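Local coordinates for protein copper-transporting ATPase (Sulfolobus solfataricus, PDB 2YJ3) that probably couples ATP hydrolysis to the transport of metal cations such as copper across the cell membrane, this piece being its catalytic nucleotide-binding and phosphorylation part, at residues T38-T43 with I133-R138. The protein carries 1 engineered substitution. Residues are numbered along the deposited sequence; the frame is centred on the assembly and turned at random.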
loop_
_atom_site.group_PDB
_atom_site.type_symbol
_atom_site.label_atom_id
_atom_site.label_comp_id
_atom_site.label_asym_id
_atom_site.label_seq_id
_atom_site.Cartn_x
_atom_site.Cartn_y
_atom_site.Cartn_z
ATOM N N THR A 38 1.412 0.745 4.656
ATOM C CA THR A 38 2.034 1.059 5.937
ATOM C C THR A 38 1.078 1.771 6.882
ATOM O O THR A 38 0.809 1.283 7.976
ATOM C CB THR A 38 3.335 1.864 5.776
ATOM O OG1 THR A 38 3.027 3.221 5.463
ATOM C CG2 THR A 38 4.192 1.251 4.681
ATOM N N LEU A 39 0.558 2.917 6.451
ATOM C CA LEU A 39 -0.407 3.671 7.244
ATOM C C LEU A 39 -1.801 3.102 7.049
ATOM O O LEU A 39 -2.729 3.421 7.786
ATOM C CB LEU A 39 -0.392 5.146 6.840
ATOM C CG LEU A 39 0.856 5.929 7.240
ATOM C CD1 LEU A 39 0.782 7.368 6.744
ATOM C CD2 LEU A 39 1.032 5.881 8.754
ATOM N N THR A 40 -1.944 2.254 6.042
ATOM C CA THR A 40 -3.217 1.631 5.761
ATOM C C THR A 40 -2.965 0.154 5.598
ATOM O O THR A 40 -1.829 -0.268 5.413
ATOM C CB THR A 40 -3.805 2.148 4.436
ATOM O OG1 THR A 40 -2.946 1.765 3.363
ATOM C CG2 THR A 40 -3.941 3.660 4.456
ATOM N N TYR A 41 -4.024 -0.638 5.655
ATOM C CA TYR A 41 -3.880 -2.066 5.452
ATOM C C TYR A 41 -3.439 -2.331 4.019
ATOM O O TYR A 41 -3.595 -1.478 3.140
ATOM C CB TYR A 41 -5.187 -2.775 5.784
ATOM C CG TYR A 41 -5.501 -2.727 7.267
ATOM C CD1 TYR A 41 -4.969 -3.669 8.134
ATOM C CD2 TYR A 41 -6.304 -1.725 7.801
ATOM C CE1 TYR A 41 -5.240 -3.629 9.495
ATOM C CE2 TYR A 41 -6.584 -1.674 9.156
ATOM C CZ TYR A 41 -6.046 -2.634 9.999
ATOM O OH TYR A 41 -6.309 -2.601 11.348
ATOM N N GLY A 42 -2.864 -3.506 3.796
ATOM C CA GLY A 42 -2.386 -3.883 2.483
ATOM C C GLY A 42 -3.507 -4.132 1.494
ATOM O O GLY A 42 -3.300 -4.038 0.286
ATOM N N THR A 43 -4.698 -4.458 1.987
ATOM C CA THR A 43 -5.815 -4.693 1.079
ATOM C C THR A 43 -6.905 -3.618 1.209
ATOM O O THR A 43 -7.419 -3.357 2.307
ATOM C CB THR A 43 -6.405 -6.128 1.216
ATOM O OG1 THR A 43 -7.393 -6.346 0.194
ATOM C CG2 THR A 43 -7.032 -6.329 2.583
ATOM N N ILE A 133 -12.691 2.309 -4.935
ATOM C CA ILE A 133 -12.019 1.534 -3.897
ATOM C C ILE A 133 -11.103 2.452 -3.096
ATOM O O ILE A 133 -10.504 3.370 -3.646
ATOM C CB ILE A 133 -11.184 0.356 -4.459
ATOM C CG1 ILE A 133 -9.828 0.838 -4.963
ATOM C CG2 ILE A 133 -11.941 -0.398 -5.535
ATOM C CD1 ILE A 133 -8.752 0.886 -3.887
ATOM N N SER A 134 -10.988 2.204 -1.798
ATOM C CA SER A 134 -10.117 3.026 -0.972
ATOM C C SER A 134 -9.294 2.200 0.013
ATOM O O SER A 134 -9.663 1.075 0.368
ATOM C CB SER A 134 -10.932 4.086 -0.230
ATOM O OG SER A 134 -11.710 3.488 0.785
ATOM N N ASP A 135 -8.162 2.763 0.427
ATOM C CA ASP A 135 -7.341 2.167 1.470
ATOM C C ASP A 135 -8.031 2.352 2.817
ATOM O O ASP A 135 -8.777 3.311 3.018
ATOM C CB ASP A 135 -5.942 2.801 1.486
ATOM C CG ASP A 135 -5.036 2.274 0.352
ATOM O OD1 ASP A 135 -5.228 1.115 -0.083
ATOM O OD2 ASP A 135 -4.130 3.015 -0.100
ATOM N N VAL A 136 -7.790 1.417 3.728
ATOM C CA VAL A 136 -8.325 1.489 5.083
ATOM C C VAL A 136 -7.191 1.835 6.044
ATOM O O VAL A 136 -6.199 1.120 6.122
ATOM C CB VAL A 136 -8.947 0.144 5.508
ATOM C CG1 VAL A 136 -9.333 0.169 6.991
ATOM C CG2 VAL A 136 -10.147 -0.180 4.636
ATOM N N PRO A 137 -7.327 2.949 6.770
ATOM C CA PRO A 137 -6.258 3.339 7.699
ATOM C C PRO A 137 -6.050 2.325 8.827
ATOM O O PRO A 137 -6.997 1.662 9.250
ATOM C CB PRO A 137 -6.741 4.685 8.260
ATOM C CG PRO A 137 -8.207 4.763 7.918
ATOM C CD PRO A 137 -8.403 3.952 6.678
ATOM N N ARG A 138 -4.809 2.191 9.282
ATOM C CA ARG A 138 -4.516 1.404 10.476
ATOM C C ARG A 138 -4.784 2.242 11.722
ATOM O O ARG A 138 -4.379 3.403 11.800
ATOM C CB ARG A 138 -3.060 0.947 10.494
ATOM C CG ARG A 138 -2.680 -0.019 9.407
ATOM C CD ARG A 138 -1.254 -0.506 9.614
ATOM N NE ARG A 138 -0.761 -1.215 8.438
ATOM C CZ ARG A 138 -0.946 -2.506 8.214
ATOM N NH1 ARG A 138 -1.609 -3.241 9.105
ATOM N NH2 ARG A 138 -0.466 -3.062 7.107
HETATM O O HOH W 1 -6.252 -0.578 3.121
#
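With CG anti to its own carbonyl carbon (chi1 -66°), Arg138 sets that methylene over the centre of the Tyr41 ring, a CH-pi contact 4.2 Å from the centroid, and the extended chain carries NE on to Thr38 O. The guanidinium, turned 50° from the ring plane, has Tyr41 CA over one face, offset toward its rim, while NE gives a weak hydrogen bond to Thr38 O (3.0 Å) and NH2 a hydrogen bond to Gly37 O. An alanine in place of Arg138, lacking CG and the guanidinium, would probably leave the Tyr41 ring without its CH-pi partner and Thr38 O and Gly37 O without these donors. The backbones form a single bridge, Thr40 to Pro137: Arg138 N hydrogen-bonds Leu39 O at 2.8 Å, nearly straight at 176°, and Tyr41 N hydrogen-bonds Val136 O. Val136 CG1 packs on Tyr41 CD2 (3.7 Å), and a water joins Val136 N to Tyr41 O and Thr43 O. Asp135 CB meets Thr40 CG2; its OD2 makes a salt bridge to Lys35 and a hydrogen bond to Thr36, both ATP-binding residues. This is the two-segment hinge between the HAD-like phosphorylation (P) domain and nucleotide-binding (N) domain, running from helix 35-39 toward strand 45-50 and back from strand 126-134, with Leu169 of helix 163-173 against Thr40 and Pro137.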